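Local coordinates for RmpD (Hexulose-6-phosphate synthase) (Streptococcus mutans, PDB 3EXR), which belongs to the orotidine 5'-phosphate decarboxylase/HUMPS family of TIM-barrel enzymes and folds as a closed eight-stranded parallel barrel, at residues D84-C90 with K111-E117; R170-G175 with V190-I194. All coordinates share one frame; numbering follows the deposited sequence.

Interaction 1. Residues D84-C90 with K111-E117; sequences DWMTCIC and KGEIQVE
With CG opposite the carbonyl carbon in both Trp85 (chi1 -60°) and Gln115 (chi1 -51°), indole and carboxamide rise on the inner face of the TIM barrel from its fourth and fifth strands, 85-89 and 113-117, a beta-alpha-beta crossover through helix 94-107. The extended glutamine carries NE2 to 3.2 Å from Trp85 CE3. Ring and amide planes stand 43° apart, and OE1 of Gln115 turns toward CG2 of Thr87, while NE2 is hydrogen-bonded to Gln137 of the next strand. At the pyrrole edge of Trp85, one water in the ring plane accepts a hydrogen bond from NE1 (2.9 Å) and donates to Lys111 O and Glu113 OE2; Glu113 OE1 is salt-bridged to Arg170. Beneath, backbone bonds zigzag from Asp84 O to Glu117 N; Cys88 O accepts Glu117 N at 2.9 Å, and the series fades in a weak bond from Cys90 N to Glu117 O. On the opposite face, turned to the helix, CG2 of Ile114 packs on Cys88 SG at 3.8 Å. At the strand entrance Lys111, bent at chi3, folds CE and NZ over the Asp84 carboxylate, and NZ meets OD2 from above its plane at 2.9 Å. Asp84 OD2 also pairs with Arg53 and accepts from Ile61 N, and OD1 accepts from Asn108. Two cations and these amide donors around one buried carboxylate would be expected to favour its ionised form.

Interaction 2. Residues R170-G175 with V190-I194; sequences RVSVTG and VFTFI
Strands 170-174 and 192-194 run parallel, 4.8 Å apart at their closest and 23° askew, joined by backbone bonds from Phe191 N to Val171 O, Val173 N to Thr192 O and Ile194 N to Val173 O. Phe191 swings its ring opposite its own backbone N (chi1 171°), which lays it alongside the aliphatic part of Arg170. CB of the arginine sits over one ring face, 4.0 Å from the centroid, in a CH-pi contact; CG and CD follow the ring rim past CD1 and CE1. The guanidinium is turned 71° to the ring, and with Arg170 CZ 5.3 Å from the Phe191 centroid any cation-pi attraction is at most weak; its NH2 is instead engaged by Ser136 and Glu113. These are the seventh and eighth strands of a TIM barrel, the last pair before strand 192-195 meets strand 7-12 and closes the cylinder. Ser172, Thr192 and Ile194 face its interior, where Ser172 OG lies 3.3 Å from Thr192 CB and Ile194 CD1 touches Ser172 CB. Val173 and Phe193 point outward to the helical layer: CG2 of the valine meets Phe193 CD1 obliquely at 3.5 Å, while Val190 CG1 rests over the centre of the same ring, 3.5 Å above its plane. Phe185 packs edge-to-face with this phenyl. Just beyond Thr174, a water accepts from Gly175 N (2.8 Å) and donates to Ile194 O (2.7 Å).

How the interactions relate
From the N terminus, the barrel's first three strands precede interaction 1, which closes the beta-alpha-beta unit of strand 85-89, helix 94-107 and strand 113-117. The chain then forms strand 137-141 and its helices before reaching strand 170-174; interaction 2 closes the helix-free connection from there to strand 192-195. The two loops follow in series, neither nesting nor crossing, with strand 137-141 between them in the barrel. Their centres are 13 Å apart, yet they meet at the barrel's N-terminal end: Glu113 OE1 forms a salt bridge with Arg170 NH2 at 2.9 Å, and Trp85 CH2 packs against Phe191 CE2 at 3.5 Å, the first joining strand 113-117 to strand 170-174, the second strand 85-89 to the residues leading into strand 192-195.

Interaction 1. Residues D84-C90 with K111-E117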
loop_
_atom_site.group_PDB
_atom_site.type_symbol
_atom_site.label_atom_id
_atom_site.label_comp_id
_atom_site.label_asym_id
_atom_site.label_seq_id
_atom_site.Cartn_x
_atom_site.Cartn_y
_atom_site.Cartn_z
ATOM N N ASP A 84 -12.599 -11.598 3.161
ATOM C CA ASP A 84 -12.179 -12.505 4.233
ATOM C C ASP A 84 -10.797 -12.171 4.785
ATOM O O ASP A 84 -10.604 -12.077 6.006
ATOM C CB ASP A 84 -12.186 -13.941 3.708
ATOM C CG ASP A 84 -13.584 -14.417 3.344
ATOM O OD1 ASP A 84 -14.530 -14.281 4.177
ATOM O OD2 ASP A 84 -13.754 -14.953 2.234
ATOM N N TRP A 85 -9.839 -11.987 3.878
ATOM C CA TRP A 85 -8.457 -11.714 4.223
ATOM C C TRP A 85 -8.089 -10.354 3.693
ATOM O O TRP A 85 -8.540 -9.979 2.630
ATOM C CB TRP A 85 -7.508 -12.734 3.614
ATOM C CG TRP A 85 -7.773 -14.145 4.057
ATOM C CD1 TRP A 85 -8.512 -14.536 5.130
ATOM C CD2 TRP A 85 -7.311 -15.346 3.424
ATOM N NE1 TRP A 85 -8.534 -15.907 5.212
ATOM C CE2 TRP A 85 -7.804 -16.432 4.179
ATOM C CE3 TRP A 85 -6.534 -15.612 2.288
ATOM C CZ2 TRP A 85 -7.544 -17.758 3.840
ATOM C CZ3 TRP A 85 -6.278 -16.943 1.938
ATOM C CH2 TRP A 85 -6.789 -17.993 2.710
ATOM N N MET A 86 -7.287 -9.624 4.461
ATOM C CA MET A 86 -6.698 -8.376 3.986
ATOM C C MET A 86 -5.190 -8.400 4.217
ATOM O O MET A 86 -4.714 -8.881 5.264
ATOM C CB MET A 86 -7.293 -7.169 4.704
ATOM C CG MET A 86 -6.899 -5.860 4.057
ATOM S SD MET A 86 -7.427 -4.373 4.900
ATOM C CE MET A 86 -6.250 -4.233 6.261
ATOM N N THR A 87 -4.433 -7.851 3.269
ATOM C CA THR A 87 -3.002 -7.695 3.471
ATOM C C THR A 87 -2.620 -6.403 4.192
ATOM O O THR A 87 -3.184 -5.319 3.951
ATOM C CB THR A 87 -2.205 -7.800 2.146
ATOM O OG1 THR A 87 -2.627 -6.787 1.231
ATOM C CG2 THR A 87 -2.426 -9.170 1.454
ATOM N N CYS A 88 -1.609 -6.518 5.058
ATOM C CA CYS A 88 -0.886 -5.359 5.584
ATOM C C CYS A 88 0.543 -5.496 5.126
ATOM O O CYS A 88 1.106 -6.616 5.146
ATOM C CB CYS A 88 -0.872 -5.352 7.104
ATOM S SG CYS A 88 -2.366 -4.779 7.907
ATOM N N ILE A 89 1.132 -4.377 4.703
ATOM C CA ILE A 89 2.554 -4.350 4.393
ATOM C C ILE A 89 3.326 -4.602 5.698
ATOM O O ILE A 89 2.889 -4.221 6.783
ATOM C CB ILE A 89 2.928 -2.993 3.684
ATOM C CG1 ILE A 89 4.336 -3.047 3.052
ATOM C CG2 ILE A 89 2.744 -1.796 4.594
ATOM C CD1 ILE A 89 4.429 -4.074 1.915
ATOM N N CYS A 90 4.475 -5.252 5.602
ATOM C CA CYS A 90 5.227 -5.620 6.800
ATOM C C CYS A 90 5.759 -4.407 7.565
ATOM O O CYS A 90 6.146 -4.535 8.726
ATOM C CB CYS A 90 6.365 -6.578 6.430
ATOM S SG CYS A 90 7.466 -5.969 5.124
ATOM N N LYS A 111 -14.095 -16.059 9.342
ATOM C CA LYS A 111 -12.994 -16.165 8.378
ATOM C C LYS A 111 -12.006 -14.979 8.381
ATOM O O LYS A 111 -10.931 -15.084 7.791
ATOM C CB LYS A 111 -13.555 -16.352 6.953
ATOM C CG LYS A 111 -14.414 -17.611 6.670
ATOM C CD LYS A 111 -14.397 -17.999 5.146
ATOM C CE LYS A 111 -15.503 -17.290 4.250
ATOM N NZ LYS A 111 -15.382 -17.311 2.682
ATOM N N GLY A 112 -12.354 -13.866 9.041
ATOM C CA GLY A 112 -11.558 -12.638 9.005
ATOM C C GLY A 112 -10.129 -12.775 9.490
ATOM O O GLY A 112 -9.894 -13.213 10.615
ATOM N N GLU A 113 -9.174 -12.391 8.645
ATOM C CA GLU A 113 -7.759 -12.490 8.965
ATOM C C GLU A 113 -6.931 -11.439 8.246
ATOM O O GLU A 113 -7.312 -10.971 7.149
ATOM C CB GLU A 113 -7.209 -13.850 8.506
ATOM C CG GLU A 113 -7.679 -15.067 9.285
ATOM C CD GLU A 113 -6.741 -16.242 9.096
ATOM O OE1 GLU A 113 -5.517 -16.080 9.317
ATOM O OE2 GLU A 113 -7.236 -17.316 8.711
ATOM N N ILE A 114 -5.782 -11.137 8.850
ATOM C CA ILE A 114 -4.739 -10.312 8.264
ATOM C C ILE A 114 -3.607 -11.213 7.747
ATOM O O ILE A 114 -3.286 -12.276 8.328
ATOM C CB ILE A 114 -4.228 -9.272 9.294
ATOM C CG1 ILE A 114 -5.396 -8.426 9.804
ATOM C CG2 ILE A 114 -3.118 -8.390 8.720
ATOM C CD1 ILE A 114 -6.178 -7.682 8.764
ATOM N N GLN A 115 -3.032 -10.790 6.622
ATOM C CA GLN A 115 -1.858 -11.433 6.023
ATOM C C GLN A 115 -0.765 -10.383 5.901
ATOM O O GLN A 115 -1.027 -9.284 5.433
ATOM C CB GLN A 115 -2.186 -11.939 4.612
ATOM C CG GLN A 115 -3.435 -12.809 4.470
ATOM C CD GLN A 115 -3.641 -13.243 3.034
ATOM O OE1 GLN A 115 -3.813 -12.379 2.162
ATOM N NE2 GLN A 115 -3.546 -14.563 2.766
ATOM N N VAL A 116 0.464 -10.743 6.260
ATOM C CA VAL A 116 1.594 -9.835 6.153
ATOM C C VAL A 116 2.313 -10.040 4.806
ATOM O O VAL A 116 2.865 -11.107 4.496
ATOM C CB VAL A 116 2.610 -10.010 7.273
ATOM C CG1 VAL A 116 3.715 -8.946 7.153
ATOM C CG2 VAL A 116 1.944 -9.869 8.644
ATOM N N GLU A 117 2.330 -8.970 4.019
ATOM C CA GLU A 117 3.056 -8.891 2.752
ATOM C C GLU A 117 4.525 -8.574 2.995
ATOM O O GLU A 117 4.851 -7.551 3.581
ATOM C CB GLU A 117 2.404 -7.834 1.838
ATOM C CG GLU A 117 1.219 -8.378 1.021
ATOM C CD GLU A 117 1.615 -9.202 -0.203
ATOM O OE1 GLU A 117 2.819 -9.453 -0.394
ATOM O OE2 GLU A 117 0.723 -9.600 -0.979
HETATM O O HOH W 1 -9.742 -17.340 7.483
#

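Interaction 2. Residues R170-G175 with V190-I194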
loop_
_atom_site.group_PDB
_atom_site.type_symbol
_atom_site.label_atom_id
_atom_site.label_comp_id
_atom_site.label_asym_id
_atom_site.label_seq_id
_atom_site.Cartn_x
_atom_site.Cartn_y
_atom_site.Cartn_z
ATOM N N ARG A 170 1.126 -19.731 8.346
ATOM C CA ARG A 170 0.583 -20.237 7.090
ATOM C C ARG A 170 1.137 -19.335 5.999
ATOM O O ARG A 170 0.784 -18.158 5.928
ATOM C CB ARG A 170 -0.946 -20.255 7.106
ATOM C CG ARG A 170 -1.530 -21.509 7.806
ATOM C CD ARG A 170 -3.000 -21.320 8.219
ATOM N NE ARG A 170 -3.099 -20.224 9.181
ATOM C CZ ARG A 170 -4.055 -19.301 9.218
ATOM N NH1 ARG A 170 -5.099 -19.346 8.410
ATOM N NH2 ARG A 170 -3.951 -18.336 10.112
ATOM N N VAL A 171 2.034 -19.884 5.192
ATOM C CA VAL A 171 2.781 -19.125 4.210
ATOM C C VAL A 171 2.186 -19.293 2.802
ATOM O O VAL A 171 1.965 -20.392 2.312
ATOM C CB VAL A 171 4.281 -19.508 4.223
ATOM C CG1 VAL A 171 5.061 -18.804 3.120
ATOM C CG2 VAL A 171 4.874 -19.201 5.588
ATOM N N SER A 172 1.883 -18.166 2.169
ATOM C CA SER A 172 1.516 -18.148 0.776
ATOM C C SER A 172 2.746 -17.781 -0.034
ATOM O O SER A 172 3.544 -16.942 0.396
ATOM C CB SER A 172 0.442 -17.092 0.513
ATOM O OG SER A 172 -0.745 -17.407 1.158
ATOM N N VAL A 173 2.924 -18.417 -1.198
ATOM C CA VAL A 173 4.023 -18.038 -2.075
ATOM C C VAL A 173 3.476 -17.503 -3.402
ATOM O O VAL A 173 2.387 -17.888 -3.854
ATOM C CB VAL A 173 5.025 -19.213 -2.326
ATOM C CG1 VAL A 173 5.714 -19.660 -1.072
ATOM C CG2 VAL A 173 4.314 -20.384 -2.972
ATOM N N THR A 174 4.248 -16.618 -4.024
ATOM C CA THR A 174 3.888 -16.056 -5.322
ATOM C C THR A 174 5.124 -15.787 -6.132
ATOM O O THR A 174 6.193 -15.517 -5.563
ATOM C CB THR A 174 3.051 -14.779 -5.155
ATOM O OG1 THR A 174 2.526 -14.383 -6.431
ATOM C CG2 THR A 174 3.866 -13.615 -4.633
ATOM N N GLY A 175 4.989 -15.893 -7.460
ATOM C CA GLY A 175 6.110 -15.714 -8.387
ATOM C C GLY A 175 6.705 -17.041 -8.813
ATOM O O GLY A 175 6.946 -17.887 -7.974
ATOM N N VAL A 190 3.298 -25.548 2.063
ATOM C CA VAL A 190 2.795 -24.268 1.537
ATOM C C VAL A 190 1.294 -24.196 1.800
ATOM O O VAL A 190 0.561 -25.142 1.509
ATOM C CB VAL A 190 3.061 -24.141 0.009
ATOM C CG1 VAL A 190 2.351 -22.925 -0.592
ATOM C CG2 VAL A 190 4.555 -24.094 -0.284
ATOM N N PHE A 191 0.826 -23.056 2.308
ATOM C CA PHE A 191 -0.600 -22.873 2.624
ATOM C C PHE A 191 -1.424 -22.539 1.386
ATOM O O PHE A 191 -2.496 -23.091 1.187
ATOM C CB PHE A 191 -0.768 -21.787 3.703
ATOM C CG PHE A 191 -2.202 -21.363 3.938
ATOM C CD1 PHE A 191 -3.131 -22.249 4.479
ATOM C CD2 PHE A 191 -2.606 -20.066 3.659
ATOM C CE1 PHE A 191 -4.429 -21.871 4.705
ATOM C CE2 PHE A 191 -3.931 -19.678 3.907
ATOM C CZ PHE A 191 -4.834 -20.588 4.425
ATOM N N THR A 192 -0.895 -21.625 0.571
ATOM C CA THR A 192 -1.529 -21.164 -0.646
ATOM C C THR A 192 -0.507 -20.847 -1.709
ATOM O O THR A 192 0.527 -20.230 -1.405
ATOM C CB THR A 192 -2.349 -19.879 -0.373
ATOM O OG1 THR A 192 -3.401 -20.148 0.561
ATOM C CG2 THR A 192 -3.009 -19.370 -1.664
ATOM N N PHE A 193 -0.802 -21.251 -2.948
ATOM C CA PHE A 193 -0.021 -20.843 -4.126
ATOM C C PHE A 193 -0.813 -19.728 -4.841
ATOM O O PHE A 193 -1.967 -19.938 -5.207
ATOM C CB PHE A 193 0.192 -22.014 -5.079
ATOM C CG PHE A 193 1.169 -23.036 -4.549
ATOM C CD1 PHE A 193 2.543 -22.827 -4.661
ATOM C CD2 PHE A 193 0.718 -24.174 -3.903
ATOM C CE1 PHE A 193 3.451 -23.777 -4.142
ATOM C CE2 PHE A 193 1.620 -25.116 -3.399
ATOM C CZ PHE A 193 2.974 -24.911 -3.520
ATOM N N ILE A 194 -0.202 -18.554 -5.037
ATOM C CA ILE A 194 -0.896 -17.411 -5.658
ATOM C C ILE A 194 -0.419 -17.286 -7.102
ATOM O O ILE A 194 0.731 -16.938 -7.341
ATOM C CB ILE A 194 -0.593 -16.095 -4.930
ATOM C CG1 ILE A 194 -0.945 -16.177 -3.442
ATOM C CG2 ILE A 194 -1.338 -14.953 -5.621
ATOM C CD1 ILE A 194 -0.445 -14.961 -2.646
HETATM O O HOH W 2 2.693 -16.294 -9.084
#